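Local structure of uncharacterized tRNA/rRNA methyltransferase HI_0380 (Haemophilus influenzae, 3ILK) at residues E70-C75 / A110-R115; D188-I193 / G204-L209; Q195-I200 / K235-T240. The protein probably methylates tRNA or rRNA using S-adenosylmethionine, as a SpoU-like member of the TrmH family of RNA methyltransferases. All coordinates share one frame; numbering follows the deposited sequence.

Contact 1: E70-C75 / A110-R115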
# COMPACT_ATOMS: atom_id res chain seq x y z
N GLU A 70 2.67 36.84 2.74
CA GLU A 70 1.79 36.83 1.57
C GLU A 70 1.50 35.38 1.16
O GLU A 70 0.33 35.03 0.88
CB GLU A 70 2.37 37.65 0.42
CG GLU A 70 2.30 39.13 0.69
CD GLU A 70 3.28 39.92 -0.16
OE1 GLU A 70 2.83 40.87 -0.82
OE2 GLU A 70 4.50 39.62 -0.14
N ALA A 71 2.55 34.53 1.19
CA ALA A 71 2.40 33.14 0.73
C ALA A 71 1.33 32.38 1.51
O ALA A 71 0.72 31.50 0.96
CB ALA A 71 3.72 32.38 0.77
N VAL A 72 1.08 32.76 2.76
CA VAL A 72 0.09 32.07 3.59
C VAL A 72 -1.13 32.91 3.90
O VAL A 72 -1.96 32.52 4.75
CB VAL A 72 0.68 31.57 4.93
CG1 VAL A 72 1.82 30.55 4.72
CG2 VAL A 72 1.12 32.77 5.82
N ASP A 73 -1.23 34.06 3.25
CA ASP A 73 -2.42 34.94 3.28
C ASP A 73 -3.71 34.08 3.24
O ASP A 73 -3.88 33.23 2.35
CB ASP A 73 -2.37 35.87 2.04
CG ASP A 73 -3.60 36.81 1.91
OD1 ASP A 73 -4.42 36.60 0.97
OD2 ASP A 73 -3.71 37.77 2.69
N ASP A 74 -4.61 34.29 4.19
CA ASP A 74 -5.90 33.66 4.10
C ASP A 74 -5.90 32.15 4.34
O ASP A 74 -6.90 31.49 4.03
CB ASP A 74 -6.57 33.96 2.74
CG ASP A 74 -8.07 34.23 2.87
OD1 ASP A 74 -8.87 33.61 2.13
OD2 ASP A 74 -8.43 35.06 3.73
N CYS A 75 -4.82 31.61 4.89
CA CYS A 75 -4.83 30.23 5.40
C CYS A 75 -4.70 30.23 6.92
O CYS A 75 -3.70 30.72 7.46
CB CYS A 75 -3.69 29.42 4.81
SG CYS A 75 -3.70 29.37 3.02
N ALA A 110 -2.18 26.12 4.40
CA ALA A 110 -0.94 26.15 3.57
C ALA A 110 0.02 25.08 4.07
O ALA A 110 0.20 24.90 5.27
CB ALA A 110 -0.30 27.55 3.64
N ILE A 111 0.59 24.28 3.19
CA ILE A 111 1.72 23.48 3.56
C ILE A 111 2.96 24.07 2.91
O ILE A 111 3.03 24.15 1.70
CB ILE A 111 1.48 22.02 3.18
CG1 ILE A 111 0.07 21.57 3.71
CG2 ILE A 111 2.58 21.16 3.75
CD1 ILE A 111 -0.33 20.20 3.20
N VAL A 112 3.96 24.41 3.74
CA VAL A 112 5.10 25.20 3.33
C VAL A 112 6.28 24.28 3.35
O VAL A 112 6.57 23.66 4.37
CB VAL A 112 5.34 26.47 4.25
CG1 VAL A 112 6.43 27.39 3.63
CG2 VAL A 112 3.98 27.28 4.44
N PHE A 113 6.94 24.22 2.20
CA PHE A 113 8.15 23.46 1.96
C PHE A 113 9.31 24.42 1.98
O PHE A 113 9.43 25.32 1.10
CB PHE A 113 8.02 22.70 0.62
CG PHE A 113 6.96 21.62 0.65
CD1 PHE A 113 5.60 21.94 0.49
CD2 PHE A 113 7.31 20.29 0.86
CE1 PHE A 113 4.62 20.94 0.53
CE2 PHE A 113 6.35 19.29 0.91
CZ PHE A 113 4.99 19.62 0.76
N GLY A 114 10.18 24.24 2.98
CA GLY A 114 11.27 25.18 3.19
C GLY A 114 12.34 24.78 2.23
O GLY A 114 12.24 23.74 1.57
N ARG A 115 13.36 25.62 2.15
CA ARG A 115 14.52 25.36 1.32
C ARG A 115 15.26 24.06 1.68
O ARG A 115 15.51 23.76 2.86
CB ARG A 115 15.48 26.53 1.50
CG ARG A 115 14.85 27.89 1.23
CD ARG A 115 15.42 29.02 2.15
NE ARG A 115 14.52 29.18 3.30
CZ ARG A 115 13.90 30.30 3.65
NH1 ARG A 115 13.10 30.30 4.68
NH2 ARG A 115 14.05 31.43 2.97

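Contact 2: D188-I193 / G204-L209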
# COMPACT_ATOMS: atom_id res chain seq x y z
N ASP A 188 -25.67 -27.30 16.01
CA ASP A 188 -26.27 -28.64 16.00
C ASP A 188 -26.11 -29.37 14.66
O ASP A 188 -25.86 -30.57 14.63
CB ASP A 188 -27.73 -28.58 16.44
CG ASP A 188 -27.87 -27.97 17.81
OD1 ASP A 188 -29.00 -27.90 18.40
OD2 ASP A 188 -26.80 -27.56 18.31
N TYR A 189 -26.22 -28.62 13.56
CA TYR A 189 -26.06 -29.15 12.22
C TYR A 189 -24.60 -29.61 11.95
O TYR A 189 -24.39 -30.72 11.49
CB TYR A 189 -26.55 -28.11 11.19
CG TYR A 189 -26.73 -28.58 9.73
CD1 TYR A 189 -26.79 -29.94 9.39
CD2 TYR A 189 -26.92 -27.64 8.71
CE1 TYR A 189 -27.02 -30.34 8.09
CE2 TYR A 189 -27.11 -28.03 7.37
CZ TYR A 189 -27.17 -29.38 7.07
OH TYR A 189 -27.38 -29.78 5.77
N THR A 190 -23.62 -28.74 12.22
CA THR A 190 -22.19 -29.11 12.22
C THR A 190 -21.94 -30.39 13.06
O THR A 190 -21.31 -31.34 12.58
CB THR A 190 -21.32 -27.95 12.76
OG1 THR A 190 -21.50 -26.77 11.95
CG2 THR A 190 -19.83 -28.33 12.80
N GLU A 191 -22.46 -30.41 14.29
CA GLU A 191 -22.29 -31.56 15.20
C GLU A 191 -22.82 -32.86 14.62
O GLU A 191 -22.07 -33.84 14.48
CB GLU A 191 -23.01 -31.36 16.52
CG GLU A 191 -22.83 -30.02 17.20
CD GLU A 191 -23.48 -29.99 18.57
OE1 GLU A 191 -23.48 -31.04 19.27
OE2 GLU A 191 -23.99 -28.90 18.96
N ARG A 192 -24.13 -32.88 14.35
CA ARG A 192 -24.77 -34.02 13.70
C ARG A 192 -23.96 -34.54 12.49
O ARG A 192 -23.68 -35.74 12.40
CB ARG A 192 -26.20 -33.69 13.28
CG ARG A 192 -26.88 -34.92 12.64
CD ARG A 192 -28.33 -34.71 12.31
NE ARG A 192 -28.53 -34.25 10.94
CZ ARG A 192 -29.06 -33.08 10.63
NH1 ARG A 192 -29.45 -32.25 11.60
NH2 ARG A 192 -29.21 -32.73 9.36
N ILE A 193 -23.60 -33.65 11.57
CA ILE A 193 -22.90 -34.05 10.34
C ILE A 193 -21.52 -34.66 10.65
O ILE A 193 -21.15 -35.72 10.12
CB ILE A 193 -22.81 -32.86 9.32
CG1 ILE A 193 -24.18 -32.63 8.65
CG2 ILE A 193 -21.68 -33.06 8.28
CD1 ILE A 193 -24.74 -33.83 7.84
N GLY A 204 -15.28 -31.28 23.16
CA GLY A 204 -14.28 -30.23 22.98
C GLY A 204 -14.24 -29.63 21.58
O GLY A 204 -13.98 -28.44 21.41
N VAL A 205 -14.48 -30.45 20.56
CA VAL A 205 -14.48 -29.93 19.18
C VAL A 205 -15.56 -28.83 19.02
O VAL A 205 -15.26 -27.72 18.59
CB VAL A 205 -14.53 -31.06 18.09
CG1 VAL A 205 -15.60 -32.08 18.40
CG2 VAL A 205 -14.75 -30.48 16.71
N MSE A 206 -16.79 -29.13 19.43
CA MSE A 206 -17.88 -28.15 19.34
C MSE A 206 -17.64 -26.88 20.16
O MSE A 206 -17.98 -25.79 19.70
CB MSE A 206 -19.23 -28.76 19.69
CG MSE A 206 -19.77 -29.70 18.63
SE MSE A 206 -19.55 -29.04 16.79
CE MSE A 206 -20.55 -27.35 16.87
N ARG A 207 -17.03 -27.06 21.33
CA ARG A 207 -16.75 -25.96 22.26
C ARG A 207 -15.75 -24.99 21.63
O ARG A 207 -15.92 -23.76 21.71
CB ARG A 207 -16.20 -26.50 23.59
CG ARG A 207 -16.03 -25.44 24.67
CD ARG A 207 -15.11 -25.85 25.81
NE ARG A 207 -13.76 -26.16 25.35
CZ ARG A 207 -13.17 -27.35 25.47
NH1 ARG A 207 -13.81 -28.36 26.05
NH2 ARG A 207 -11.94 -27.52 25.01
N LYS A 208 -14.72 -25.56 21.00
CA LYS A 208 -13.70 -24.75 20.35
C LYS A 208 -14.26 -24.09 19.11
O LYS A 208 -13.86 -22.98 18.77
CB LYS A 208 -12.45 -25.58 20.00
CG LYS A 208 -11.62 -26.00 21.21
CD LYS A 208 -10.14 -26.06 20.86
CE LYS A 208 -9.40 -27.10 21.68
NZ LYS A 208 -8.27 -27.65 20.86
N LEU A 209 -15.18 -24.78 18.43
CA LEU A 209 -15.83 -24.23 17.24
C LEU A 209 -16.73 -23.05 17.56
O LEU A 209 -16.70 -22.04 16.85
CB LEU A 209 -16.59 -25.30 16.45
CG LEU A 209 -15.69 -26.25 15.64
CD1 LEU A 209 -16.50 -27.45 15.22
CD2 LEU A 209 -15.03 -25.58 14.43

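Contact 3: Q195-I200 / K235-T240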
# COMPACT_ATOMS: atom_id res chain seq x y z
N GLN A 195 -20.46 -35.87 13.52
CA GLN A 195 -20.66 -37.12 14.24
C GLN A 195 -21.06 -38.23 13.28
O GLN A 195 -20.72 -39.39 13.49
CB GLN A 195 -21.74 -36.96 15.31
CG GLN A 195 -21.27 -36.25 16.54
CD GLN A 195 -22.08 -36.63 17.75
OE1 GLN A 195 -23.22 -36.19 17.92
NE2 GLN A 195 -21.49 -37.45 18.62
N SER A 196 -21.80 -37.87 12.24
CA SER A 196 -22.24 -38.81 11.22
C SER A 196 -21.01 -39.33 10.49
O SER A 196 -20.94 -40.51 10.14
CB SER A 196 -23.20 -38.11 10.25
OG SER A 196 -23.79 -39.03 9.35
N LEU A 197 -20.04 -38.45 10.27
CA LEU A 197 -18.78 -38.81 9.61
C LEU A 197 -17.92 -39.76 10.44
O LEU A 197 -17.23 -40.63 9.89
CB LEU A 197 -17.97 -37.55 9.25
CG LEU A 197 -18.04 -36.96 7.84
CD1 LEU A 197 -19.17 -37.54 6.99
CD2 LEU A 197 -18.13 -35.44 7.91
N GLY A 198 -17.96 -39.59 11.76
CA GLY A 198 -17.10 -40.36 12.67
C GLY A 198 -15.89 -39.55 13.09
O GLY A 198 -14.89 -40.10 13.53
N PHE A 199 -16.00 -38.23 12.96
CA PHE A 199 -14.91 -37.32 13.33
C PHE A 199 -14.97 -36.90 14.80
O PHE A 199 -13.95 -36.90 15.49
CB PHE A 199 -14.93 -36.08 12.41
CG PHE A 199 -13.89 -35.05 12.76
CD1 PHE A 199 -12.54 -35.29 12.51
CD2 PHE A 199 -14.26 -33.84 13.33
CE1 PHE A 199 -11.57 -34.34 12.83
CE2 PHE A 199 -13.31 -32.88 13.66
CZ PHE A 199 -11.96 -33.13 13.40
N ILE A 200 -16.16 -36.52 15.27
CA ILE A 200 -16.36 -36.07 16.65
C ILE A 200 -16.36 -37.26 17.61
O ILE A 200 -17.10 -38.22 17.40
CB ILE A 200 -17.69 -35.26 16.79
CG1 ILE A 200 -17.65 -34.00 15.93
CG2 ILE A 200 -17.97 -34.89 18.27
CD1 ILE A 200 -18.98 -33.32 15.74
N LYS A 235 -25.69 -34.18 1.54
CA LYS A 235 -26.10 -34.81 0.28
C LYS A 235 -25.19 -36.00 -0.05
O LYS A 235 -25.67 -37.07 -0.43
CB LYS A 235 -26.12 -33.80 -0.87
CG LYS A 235 -27.17 -32.69 -0.71
CD LYS A 235 -27.19 -31.65 -1.86
CE LYS A 235 -26.05 -30.62 -1.77
NZ LYS A 235 -24.80 -31.11 -2.48
N ARG A 236 -23.88 -35.80 0.11
CA ARG A 236 -22.89 -36.86 -0.13
C ARG A 236 -23.03 -38.06 0.83
O ARG A 236 -23.02 -39.21 0.38
CB ARG A 236 -21.47 -36.29 -0.06
CG ARG A 236 -20.74 -36.16 -1.41
CD ARG A 236 -20.93 -37.34 -2.33
NE ARG A 236 -19.66 -37.72 -2.96
CZ ARG A 236 -19.04 -37.02 -3.90
NH1 ARG A 236 -19.57 -35.89 -4.37
NH2 ARG A 236 -17.89 -37.47 -4.38
N ILE A 237 -23.13 -37.78 2.13
CA ILE A 237 -23.41 -38.80 3.16
C ILE A 237 -24.66 -39.60 2.78
O ILE A 237 -24.65 -40.83 2.81
CB ILE A 237 -23.66 -38.17 4.58
CG1 ILE A 237 -22.42 -37.44 5.11
CG2 ILE A 237 -24.12 -39.26 5.59
CD1 ILE A 237 -22.69 -36.59 6.35
N ASP A 238 -25.71 -38.87 2.41
CA ASP A 238 -27.02 -39.46 2.12
C ASP A 238 -27.02 -40.26 0.83
O ASP A 238 -27.96 -41.02 0.55
CB ASP A 238 -28.11 -38.37 2.09
CG ASP A 238 -28.38 -37.78 3.48
OD1 ASP A 238 -28.36 -38.54 4.48
OD2 ASP A 238 -28.62 -36.56 3.57
N LEU A 239 -25.94 -40.12 0.06
CA LEU A 239 -25.78 -40.81 -1.20
C LEU A 239 -24.98 -42.11 -1.03
O LEU A 239 -25.08 -43.01 -1.87
CB LEU A 239 -25.11 -39.88 -2.22
CG LEU A 239 -25.72 -39.86 -3.62
CD1 LEU A 239 -26.93 -38.93 -3.69
CD2 LEU A 239 -24.66 -39.44 -4.63
N THR A 240 -24.20 -42.21 0.05
CA THR A 240 -23.36 -43.40 0.32
C THR A 240 -24.16 -44.54 0.94
O THR A 240 -24.07 -45.68 0.51
CB THR A 240 -22.18 -43.05 1.26
OG1 THR A 240 -21.37 -42.02 0.68
CG2 THR A 240 -21.31 -44.28 1.55

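Contact 1: E70-C75 / A110-R115
Val72 meets Ala110 and Val112 through a single methyl group. Its CG1 reaches 3.8 Å from Ala110 CB and 3.9 Å from Val112 CG2. CG1 of Val72 and CG2 of Val112 are thus the touching branches, and the two valine side chains cross at about a right angle. With CG1 of Val72 anti to its carbonyl carbon (chi1 -62°), this branch is the one presented to the strand. Cys75 covers Ala110 from another direction. Its SG packs 3.9 Å from Ala110 CB, while Cys75 CB lies 3.7 Å from Ala110 N, so the small alanine receives both the valine methyl and the thiol end. The spacing of these two residues is set by a type II beta turn from Val72 to Cys75, closed by Cys75 N to Val72 O at 3.0 Å, with Asp74 at positive phi in its third position. Asp74 forms a salt bridge with Lys108. Along strand 109-113 the side chains alternate: Ala110 and Val112 face the turn, whereas Ile111 and Phe113 pack against helix 145-169. The arrangement belongs to a beta-alpha-beta crossover, in which helix 68-71 and the turn after it cover one face of a parallel sheet before the chain enters strand 77-81. The fold is that of the SPOUT methyltransferases, and Gly114, just past the strand, probably binds S-adenosylmethionine, as in relatives.

Contact 2: D188-I193 / G204-L209
Glu191 and Met206 mark the closest backbone approach of two nearly antiparallel helices, their CA atoms being 6.9 Å apart. The axes of segments 188-193 and 204-209 pass at 10.8 Å, with an angle of 148° between their N-to-C directions. That separation is too wide for backbones to touch, and side chains fill it. Met206, present as selenomethionine, contributes the largest share. Its chain is bent at both chi2 (-43°) and chi3 (-59°), which folds the selenium and terminal methyl back across the Glu191 stem instead of sending them straight ahead. Glu191 CG consequently lies 3.4 Å from Met206 CG, and equally near the selenium, a tight fit for apolar atoms. Beyond CG the glutamate runs extended; the stem makes the closest contact at CG, and the carboxylate carbon CD also lies against Met206 CG. Its oxygen OE2 comes within 3.2 Å of Asp188 OD2; as both are acceptors, their proximity would tend to raise the pKa of one of the acids. Thr190 contributes its methyl: CG2 is 4.1 Å from Met206 SE and 4.2 Å from Leu209 CD1, bridging two residues on successive turns of the partner helix. The threonine hydroxyl is instead bonded to the carbonyl of Phe186 in its own helix, which leaves an apolar end for the interface. On another side of helix 180-197, Tyr189 and Ile193 pack against helix 220-240, with Tyr189 bonded to Glu234 and Ser231. Helix 204-216 continues the packing into the second subunit, where Val205 and Leu209 rest on Ile225 and Met229 of that neighbouring chain.

Contact 3: Q195-I200 / K235-T240
Ile237, which receives both Ser196 and Leu197, follows directly on a flat carbonyl group gripped from its two faces. Thr240 OG1 donates to Arg236 O at 3.3 Å, tilted 33° from the carbonyl plane, while Leu239 N approaches the same oxygen from the opposite face at 3.1 Å. The two bonds close a turn that spans Ile237. Across the contact the meeting is between aliphatic branches. Leu197 CD1 lies 3.7 Å from Ile237 CD1 and almost as near to CG1, with the two side chains crossing at about a right angle; a single leucine methyl therefore rests against the outer part of the longer isoleucine branch. The leucine reaches there with chi1 at -97° and chi2 at 13°, both far from staggered values, which implies torsional strain or an uncertain placement. Ser196 touches the other branch, its OG standing 3.8 Å from Ile237 CG2 and slightly farther from CD1. Immediately after Leu197 the helix ends in a Schellman motif: Gly198, at positive phi, is the C' residue, Phe199 N returns to Tyr194 O, and Gly198 N makes a weak bond to Gln195 O. The second subunit adjoins this region, Arg236 packing on Leu197 of that neighbouring chain. Chemically, the contact between the segments rests on van der Waals contact, apolar between Leu197 and Ile237, with the serine hydroxyl oxygen against an isoleucine methyl; lacking directional bonds, its geometry is governed by side-chain shape, and the hydrogen bonds described shape the chain on each side rather than join the two segments.

Overall arrangement
The three contacts fall into two groups on opposite sides of the chain's centre. Contact 1 belongs to the parallel-sheet domain and includes Gly114; Gly114 and Thr81 probably bind S-adenosylmethionine, as in relatives, and the Val112 side chain lies about 6 Å from that of Thr81. Contacts 2 and 3 belong to the C-terminal helices, away from those sites: their centres lie 64 Å and 72 Å from that of contact 1. They are themselves 14 Å apart and share helix 180-197. Ile193 CD1 packs 3.7 Å from Ile237 CD1, and Val205 CG1 lies 3.7 Å from Ile200 CG2. Both also touch the second subunit, so the helical bundle takes part in dimer packing.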